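Local coordinates for protein M64R (Myxoma virus, PDB 5CZ3) that probably acts as a C7-family poxvirus host-range factor that supports multiplication of the virus in different cell types, at residues A[12-17]-A[48-53]; A[19-24]-A[141-146]. One frame throughout, in Å; residues are numbered along the deposited sequence.

Interaction 1: residues A[12-17]-A[48-53]; sequences DVFLID and TFILVL
Residues 12-15 and 48-53 run side by side as antiparallel strands; the axes of these short segments approach to 4.7 Å and make an angle of 161°. Asp12 with Val52 and Phe14 with Ile50 are hydrogen-bonded pairs; Val13 with Leu51 and Leu15 with Phe49 are non-hydrogen-bonded pairs. Phe14 N reaches Ile50 O at 2.8 Å, in the carbonyl plane. The pairing runs one step past strand 12-15, where Ile16 N binds Thr48 O at 3.2 Å.

On one face, Leu15 lies alongside Phe49 and sets CD1 3.8 Å from ring atom CE2. Val13 CG2 meets Leu51 CD2 at 4.0 Å. Leu15 and Phe49 also touch Leu39 of strand 34-40, so this face lines the interior of the beta-sandwich. On the other face, Phe14 CG is anti to its carbonyl carbon (chi1 -57°). This turns the ring edge toward Ile50 O and brings CE2 within 3.9 Å of Val52 CG2. Ile16 CD1 crosses to Ile50 CD1 at 3.7 Å.

Five main-chain bonds fix the register. The Leu15 and Phe49 face packs by apolar contact against the other sheet. Trp151 packs on Phe14 and Ile50, with the Asp12-Arg150 salt bridge on the same face.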
ATOM      1  N   ASP A  12       5.677   1.481  -2.646  1.00 38.76           N
ATOM      2  CA  ASP A  12       6.001   1.338  -1.232  1.00 39.08           C
ATOM      3  C   ASP A  12       4.885   1.933  -0.380  1.00 37.93           C
ATOM      4  O   ASP A  12       4.310   2.965  -0.726  1.00 37.52           O
ATOM      5  CB  ASP A  12       7.330   2.019  -0.898  1.00 41.00           C
ATOM      6  CG  ASP A  12       8.516   1.353  -1.565  1.00 42.71           C
ATOM      7  OD1 ASP A  12       8.439   0.143  -1.870  1.00 42.99           O
ATOM      8  OD2 ASP A  12       9.532   2.047  -1.777  1.00 43.95           O
ATOM      9  N   VAL A  13       4.578   1.274   0.733  1.00 37.81           N
ATOM     10  CA  VAL A  13       3.553   1.760   1.648  1.00 37.50           C
ATOM     11  C   VAL A  13       4.145   1.977   3.036  1.00 38.65           C
ATOM     12  O   VAL A  13       4.719   1.060   3.622  1.00 39.61           O
ATOM     13  CB  VAL A  13       2.368   0.784   1.742  1.00 37.48           C
ATOM     14  CG1 VAL A  13       1.340   1.290   2.744  1.00 37.11           C
ATOM     15  CG2 VAL A  13       1.737   0.590   0.372  1.00 37.36           C
ATOM     16  N   PHE A  14       4.005   3.192   3.554  1.00 39.08           N
ATOM     17  CA  PHE A  14       4.593   3.543   4.842  1.00 40.77           C
ATOM     18  C   PHE A  14       3.537   3.882   5.888  1.00 42.30           C
ATOM     19  O   PHE A  14       2.651   4.701   5.645  1.00 43.53           O
ATOM     20  CB  PHE A  14       5.554   4.723   4.683  1.00 41.17           C
ATOM     21  CG  PHE A  14       6.651   4.486   3.686  1.00 41.59           C
ATOM     22  CD1 PHE A  14       7.840   3.887   4.071  1.00 42.63           C
ATOM     23  CD2 PHE A  14       6.497   4.864   2.361  1.00 40.90           C
ATOM     24  CE1 PHE A  14       8.852   3.668   3.154  1.00 43.17           C
ATOM     25  CE2 PHE A  14       7.507   4.648   1.440  1.00 41.12           C
ATOM     26  CZ  PHE A  14       8.685   4.049   1.837  1.00 42.17           C
ATOM     27  N   LEU A  15       3.637   3.245   7.050  1.00 43.15           N
ATOM     28  CA  LEU A  15       2.787   3.584   8.188  1.00 44.41           C
ATOM     29  C   LEU A  15       3.576   4.486   9.132  1.00 46.42           C
ATOM     30  O   LEU A  15       4.437   4.020   9.880  1.00 47.44           O
ATOM     31  CB  LEU A  15       2.297   2.327   8.910  1.00 45.54           C
ATOM     32  CG  LEU A  15       1.090   1.603   8.296  1.00 45.05           C
ATOM     33  CD1 LEU A  15       1.444   0.928   6.977  1.00 44.09           C
ATOM     34  CD2 LEU A  15       0.503   0.593   9.276  1.00 46.21           C
ATOM     35  N   ILE A  16       3.265   5.778   9.085  1.00 47.15           N
ATOM     36  CA  ILE A  16       4.097   6.814   9.692  1.00 49.27           C
ATOM     37  C   ILE A  16       4.269   6.688  11.204  1.00 52.04           C
ATOM     38  O   ILE A  16       5.391   6.557  11.695  1.00 52.71           O
ATOM     39  CB  ILE A  16       3.531   8.215   9.385  1.00 49.46           C
ATOM     40  CG1 ILE A  16       3.331   8.387   7.878  1.00 46.60           C
ATOM     41  CG2 ILE A  16       4.447   9.294   9.932  1.00 52.49           C
ATOM     42  CD1 ILE A  16       4.566   8.077   7.061  1.00 45.15           C
ATOM     43  N   ASP A  17       3.161   6.738  11.935  1.00 54.13           N
ATOM     44  CA  ASP A  17       3.210   6.719  13.394  1.00 57.37           C
ATOM     45  C   ASP A  17       3.647   5.364  13.941  1.00 57.50           C
ATOM     46  O   ASP A  17       4.132   5.267  15.068  1.00 61.08           O
ATOM     47  CB  ASP A  17       1.849   7.104  13.975  1.00 60.56           C
ATOM     48  CG  ASP A  17       1.469   8.538  13.662  1.00 64.35           C
ATOM     49  OD1 ASP A  17       2.374   9.400  13.629  1.00 65.15           O
ATOM     50  OD2 ASP A  17       0.268   8.803  13.445  1.00 67.76           O
ATOM     51  N   THR A  48      -1.811   6.832   9.772  1.00 41.51           N
ATOM     52  CA  THR A  48      -1.423   7.563   8.573  1.00 40.80           C
ATOM     53  C   THR A  48      -0.706   6.658   7.577  1.00 42.12           C
ATOM     54  O   THR A  48       0.299   6.029   7.909  1.00 43.02           O
ATOM     55  CB  THR A  48      -0.509   8.758   8.913  1.00 40.46           C
ATOM     56  OG1 THR A  48      -1.152   9.601   9.877  1.00 41.04           O
ATOM     57  CG2 THR A  48      -0.199   9.571   7.665  1.00 39.42           C
ATOM     58  N   PHE A  49      -1.232   6.590   6.359  1.00 43.47           N
ATOM     59  CA  PHE A  49      -0.590   5.844   5.282  1.00 45.30           C
ATOM     60  C   PHE A  49       0.017   6.792   4.256  1.00 44.59           C
ATOM     61  O   PHE A  49      -0.651   7.707   3.777  1.00 46.11           O
ATOM     62  CB  PHE A  49      -1.582   4.917   4.576  1.00 46.91           C
ATOM     63  CG  PHE A  49      -2.179   3.863   5.461  1.00 49.95           C
ATOM     64  CD1 PHE A  49      -3.295   4.137   6.233  1.00 50.72           C
ATOM     65  CD2 PHE A  49      -1.641   2.587   5.499  1.00 51.80           C
ATOM     66  CE1 PHE A  49      -3.852   3.165   7.039  1.00 52.70           C
ATOM     67  CE2 PHE A  49      -2.192   1.612   6.304  1.00 53.87           C
ATOM     68  CZ  PHE A  49      -3.299   1.900   7.075  1.00 54.35           C
ATOM     69  N   ILE A  50       1.281   6.571   3.915  1.00 43.23           N
ATOM     70  CA  ILE A  50       1.878   7.258   2.778  1.00 41.24           C
ATOM     71  C   ILE A  50       2.273   6.233   1.724  1.00 41.00           C
ATOM     72  O   ILE A  50       3.098   5.353   1.974  1.00 42.38           O
ATOM     73  CB  ILE A  50       3.099   8.104   3.185  1.00 41.16           C
ATOM     74  CG1 ILE A  50       2.639   9.352   3.938  1.00 39.35           C
ATOM     75  CG2 ILE A  50       3.902   8.508   1.957  1.00 42.06           C
ATOM     76  CD1 ILE A  50       3.753  10.310   4.276  1.00 39.21           C
ATOM     77  N   LEU A  51       1.659   6.338   0.550  1.00 39.92           N
ATOM     78  CA  LEU A  51       1.934   5.420  -0.548  1.00 39.43           C
ATOM     79  C   LEU A  51       2.736   6.119  -1.631  1.00 39.08           C
ATOM     80  O   LEU A  51       2.293   7.121  -2.194  1.00 38.14           O
ATOM     81  CB  LEU A  51       0.636   4.860  -1.140  1.00 38.79           C
ATOM     82  CG  LEU A  51      -0.315   4.064  -0.239  1.00 38.68           C
ATOM     83  CD1 LEU A  51      -1.249   4.980   0.540  1.00 37.65           C
ATOM     84  CD2 LEU A  51      -1.111   3.059  -1.060  1.00 40.16           C
ATOM     85  N   VAL A  52       3.921   5.593  -1.921  1.00 39.88           N
ATOM     86  CA  VAL A  52       4.750   6.146  -2.981  1.00 40.64           C
ATOM     87  C   VAL A  52       4.675   5.257  -4.214  1.00 42.06           C
ATOM     88  O   VAL A  52       5.279   4.185  -4.261  1.00 43.94           O
ATOM     89  CB  VAL A  52       6.211   6.299  -2.536  1.00 41.91           C
ATOM     90  CG1 VAL A  52       7.046   6.885  -3.665  1.00 42.76           C
ATOM     91  CG2 VAL A  52       6.295   7.173  -1.288  1.00 40.75           C
ATOM     92  N   LEU A  53       3.923   5.711  -5.211  1.00 42.53           N
ATOM     93  CA  LEU A  53       3.698   4.936  -6.424  1.00 45.20           C
ATOM     94  C   LEU A  53       4.572   5.422  -7.573  1.00 48.52           C
ATOM     95  O   LEU A  53       4.648   6.620  -7.844  1.00 48.23           O
ATOM     96  CB  LEU A  53       2.223   5.002  -6.827  1.00 43.83           C
ATOM     97  CG  LEU A  53       1.829   4.308  -8.133  1.00 45.93           C
ATOM     98  CD1 LEU A  53       2.016   2.802  -8.021  1.00 47.13           C
ATOM     99  CD2 LEU A  53       0.395   4.648  -8.515  1.00 45.88           C
TER

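Interaction 2: residues A[19-24]-A[141-146]; sequences NVSIKH and PFISDG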
ATOM      1  N   ASN A  19       5.909   3.682  12.378  1.00 50.49           N
ATOM      2  CA  ASN A  19       7.285   3.606  11.890  1.00 51.04           C
ATOM      3  C   ASN A  19       7.579   2.278  11.198  1.00 50.32           C
ATOM      4  O   ASN A  19       8.555   1.602  11.519  1.00 52.54           O
ATOM      5  CB  ASN A  19       8.274   3.830  13.038  1.00 53.54           C
ATOM      6  CG  ASN A  19       9.647   4.262  12.551  1.00 54.88           C
ATOM      7  OD1 ASN A  19       9.766   5.107  11.664  1.00 54.09           O
ATOM      8  ND2 ASN A  19      10.690   3.679  13.129  1.00 57.53           N
ATOM      9  N   VAL A  20       6.724   1.908  10.249  1.00 47.49           N
ATOM     10  CA  VAL A  20       6.863   0.644   9.536  1.00 46.13           C
ATOM     11  C   VAL A  20       6.888   0.862   8.025  1.00 44.26           C
ATOM     12  O   VAL A  20       6.058   1.593   7.482  1.00 43.05           O
ATOM     13  CB  VAL A  20       5.718  -0.328   9.897  1.00 45.38           C
ATOM     14  CG1 VAL A  20       5.720  -1.535   8.971  1.00 44.67           C
ATOM     15  CG2 VAL A  20       5.825  -0.761  11.352  1.00 47.10           C
ATOM     16  N   SER A  21       7.845   0.230   7.352  1.00 43.86           N
ATOM     17  CA  SER A  21       7.950   0.324   5.902  1.00 42.39           C
ATOM     18  C   SER A  21       7.539  -0.981   5.230  1.00 42.48           C
ATOM     19  O   SER A  21       8.260  -1.978   5.299  1.00 44.29           O
ATOM     20  CB  SER A  21       9.379   0.687   5.484  1.00 43.60           C
ATOM     21  OG  SER A  21       9.731   1.989   5.916  1.00 44.27           O
ATOM     22  N   ILE A  22       6.377  -0.974   4.587  1.00 41.00           N
ATOM     23  CA  ILE A  22       5.957  -2.102   3.770  1.00 41.29           C
ATOM     24  C   ILE A  22       6.397  -1.840   2.335  1.00 41.83           C
ATOM     25  O   ILE A  22       5.722  -1.128   1.592  1.00 41.61           O
ATOM     26  CB  ILE A  22       4.436  -2.323   3.823  1.00 39.70           C
ATOM     27  CG1 ILE A  22       3.951  -2.364   5.272  1.00 39.15           C
ATOM     28  CG2 ILE A  22       4.064  -3.608   3.107  1.00 40.61           C
ATOM     29  CD1 ILE A  22       2.446  -2.434   5.407  1.00 37.56           C
ATOM     30  N   LYS A  23       7.531  -2.416   1.951  1.00 42.99           N
ATOM     31  CA  LYS A  23       8.170  -2.061   0.689  1.00 43.80           C
ATOM     32  C   LYS A  23       7.925  -3.080  -0.418  1.00 43.71           C
ATOM     33  O   LYS A  23       7.699  -4.264  -0.153  1.00 44.45           O
ATOM     34  CB  LYS A  23       9.674  -1.878   0.903  1.00 46.73           C
ATOM     35  CG  LYS A  23      10.011  -0.931   2.041  1.00 47.76           C
ATOM     36  CD  LYS A  23      11.405  -0.354   1.892  1.00 49.95           C
ATOM     37  CE  LYS A  23      11.444   0.696   0.798  1.00 49.78           C
ATOM     38  NZ  LYS A  23      12.781   1.341   0.697  1.00 53.59           N
ATOM     39  N   HIS A  24       7.973  -2.596  -1.658  1.00 42.86           N
ATOM     40  CA  HIS A  24       7.798  -3.419  -2.854  1.00 42.86           C
ATOM     41  C   HIS A  24       6.474  -4.178  -2.827  1.00 42.01           C
ATOM     42  O   HIS A  24       6.427  -5.385  -3.064  1.00 42.56           O
ATOM     43  CB  HIS A  24       8.971  -4.392  -3.015  1.00 44.25           C
ATOM     44  CG  HIS A  24      10.291  -3.716  -3.229  1.00 44.86           C
ATOM     45  ND1 HIS A  24      11.399  -4.384  -3.704  1.00 47.08           N
ATOM     46  CD2 HIS A  24      10.680  -2.434  -3.034  1.00 43.73           C
ATOM     47  CE1 HIS A  24      12.414  -3.542  -3.793  1.00 47.09           C
ATOM     48  NE2 HIS A  24      12.004  -2.353  -3.392  1.00 45.30           N
ATOM     49  N   PRO A 141      11.086  -2.818   9.823  1.00 48.99           N
ATOM     50  CA  PRO A 141      10.536  -2.316  11.088  1.00 49.86           C
ATOM     51  C   PRO A 141      10.977  -0.885  11.394  1.00 49.90           C
ATOM     52  O   PRO A 141      11.175  -0.529  12.556  1.00 51.84           O
ATOM     53  CB  PRO A 141      11.100  -3.293  12.120  1.00 53.91           C
ATOM     54  CG  PRO A 141      12.393  -3.743  11.527  1.00 54.84           C
ATOM     55  CD  PRO A 141      12.164  -3.801  10.040  1.00 51.88           C
ATOM     56  N   PHE A 142      11.123  -0.077  10.350  1.00 48.04           N
ATOM     57  CA  PHE A 142      11.573   1.300  10.488  1.00 48.71           C
ATOM     58  C   PHE A 142      11.181   2.110   9.263  1.00 46.82           C
ATOM     59  O   PHE A 142      10.683   1.565   8.279  1.00 44.74           O
ATOM     60  CB  PHE A 142      13.089   1.351  10.687  1.00 51.45           C
ATOM     61  CG  PHE A 142      13.861   0.559   9.667  1.00 51.76           C
ATOM     62  CD1 PHE A 142      14.100   1.073   8.401  1.00 50.20           C
ATOM     63  CD2 PHE A 142      14.351  -0.700   9.976  1.00 53.52           C
ATOM     64  CE1 PHE A 142      14.803   0.346   7.463  1.00 50.57           C
ATOM     65  CE2 PHE A 142      15.061  -1.430   9.042  1.00 53.82           C
ATOM     66  CZ  PHE A 142      15.288  -0.906   7.785  1.00 52.62           C
ATOM     67  N   ILE A 143      11.409   3.416   9.329  1.00 48.14           N
ATOM     68  CA  ILE A 143      11.271   4.276   8.161  1.00 47.02           C
ATOM     69  C   ILE A 143      12.526   5.127   8.025  1.00 49.15           C
ATOM     70  O   ILE A 143      12.757   6.039   8.819  1.00 51.19           O
ATOM     71  CB  ILE A 143      10.035   5.186   8.251  1.00 46.40           C
ATOM     72  CG1 ILE A 143       8.760   4.350   8.369  1.00 45.11           C
ATOM     73  CG2 ILE A 143       9.955   6.083   7.029  1.00 45.68           C
ATOM     74  CD1 ILE A 143       7.506   5.177   8.539  1.00 44.79           C
ATOM     75  N   SER A 144      13.342   4.815   7.026  1.00 49.63           N
ATOM     76  CA  SER A 144      14.608   5.512   6.828  1.00 52.57           C
ATOM     77  C   SER A 144      14.387   6.969   6.440  1.00 52.59           C
ATOM     78  O   SER A 144      13.348   7.322   5.883  1.00 49.87           O
ATOM     79  CB  SER A 144      15.445   4.811   5.757  1.00 53.67           C
ATOM     80  OG  SER A 144      14.831   4.914   4.484  1.00 52.16           O
ATOM     81  N   ASP A 145      15.373   7.809   6.740  1.00 56.07           N
ATOM     82  CA  ASP A 145      15.331   9.212   6.349  1.00 58.16           C
ATOM     83  C   ASP A 145      15.342   9.349   4.830  1.00 58.55           C
ATOM     84  O   ASP A 145      14.768  10.289   4.278  1.00 58.87           O
ATOM     85  CB  ASP A 145      16.511   9.975   6.956  1.00 62.04           C
ATOM     86  CG  ASP A 145      16.384  10.145   8.456  1.00 62.34           C
ATOM     87  OD1 ASP A 145      15.244  10.131   8.963  1.00 59.82           O
ATOM     88  OD2 ASP A 145      17.426  10.292   9.129  1.00 65.98           O
ATOM     89  N   GLY A 146      15.999   8.405   4.161  1.00 58.73           N
ATOM     90  CA  GLY A 146      16.056   8.393   2.710  1.00 58.63           C
ATOM     91  C   GLY A 146      14.684   8.209   2.092  1.00 55.61           C
ATOM     92  O   GLY A 146      14.327   8.895   1.135  1.00 56.18           O
TER
HETATM   93  O   HOH W   1      12.380   2.949   5.140  1.00 46.59           O
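Ile143 reaches from the loop before helix 145-148 to the start of strand 20-23. Its CB lies 3.4 Å from Asn19 OD1. CG1 is anti to the carbonyl carbon (chi1 -60°) and sits between two oxygens, at 3.5 Å from Asn19 OD1 and equally far from Ser21 OG. The side chain is then extended (chi2 177°). This carries CD1 to the main chain, 3.7 Å from Asn19 CA and close to Val20 N. The tip thus meets backbone rather than another apolar side chain of residues 19-24. Trp151 also touches Ile143.

Asn19 and Val20 form a G1 beta bulge opposite Leu15. Asn19 has a left-handed backbone conformation at this turn into the strand. Its CG is anti to the backbone N, and the amide end crosses Ile143 obliquely. ND2 lies 3.7 Å from Phe142 CA.

Ser21 makes the direct polar link. Its OG donates to Phe142 O at 2.6 Å, in the carbonyl plane and on a lone pair, with a C=O...OG angle of 144°. The same OG accepts a hydrogen bond from a water at 2.9 Å. That water accepts one from Ser144 N at 2.8 Å. Ser144 is the N-cap of helix 145-148, and its OG caps Asp147 N. Asp147 in turn forms a salt bridge with Lys23 of strand 20-23.

This contact ties the connection after strand 138-140 back onto strand 20-23. The main-chain pairing of Ser21 with Asp140 gives way to a side-chain bond to Phe142 and then to a water bridge. The Ser21 hydroxyl satisfies the Phe142 carbonyl, and the water takes the Ser144 N-H. Both polar groups belong to a segment that has left the sheet.

Overall arrangement
Interactions 1 and 2 are neighbours in one antiparallel sheet, with centres about 8 Å apart. Strand 10-15 lies between strands 45-54 and 20-23, so it serves interaction 1 along one edge and borders interaction 2 along the other. Val13 O lies 2.8 Å from Ile22 N, a probable hydrogen bond. Asp12 OD1 lies 2.8 Å from His24 N, also a probable hydrogen bond. Phe14 CD1 packs 3.3 Å from Ser21 OG, the hydroxyl at the middle of interaction 2. The segment just after helix 145-148 joins them again: Trp151 touches Phe14, Ile50 and Ile143. Interaction 1 builds the middle of this sheet, and interaction 2 holds the segment after its edge strand 138-140 against it.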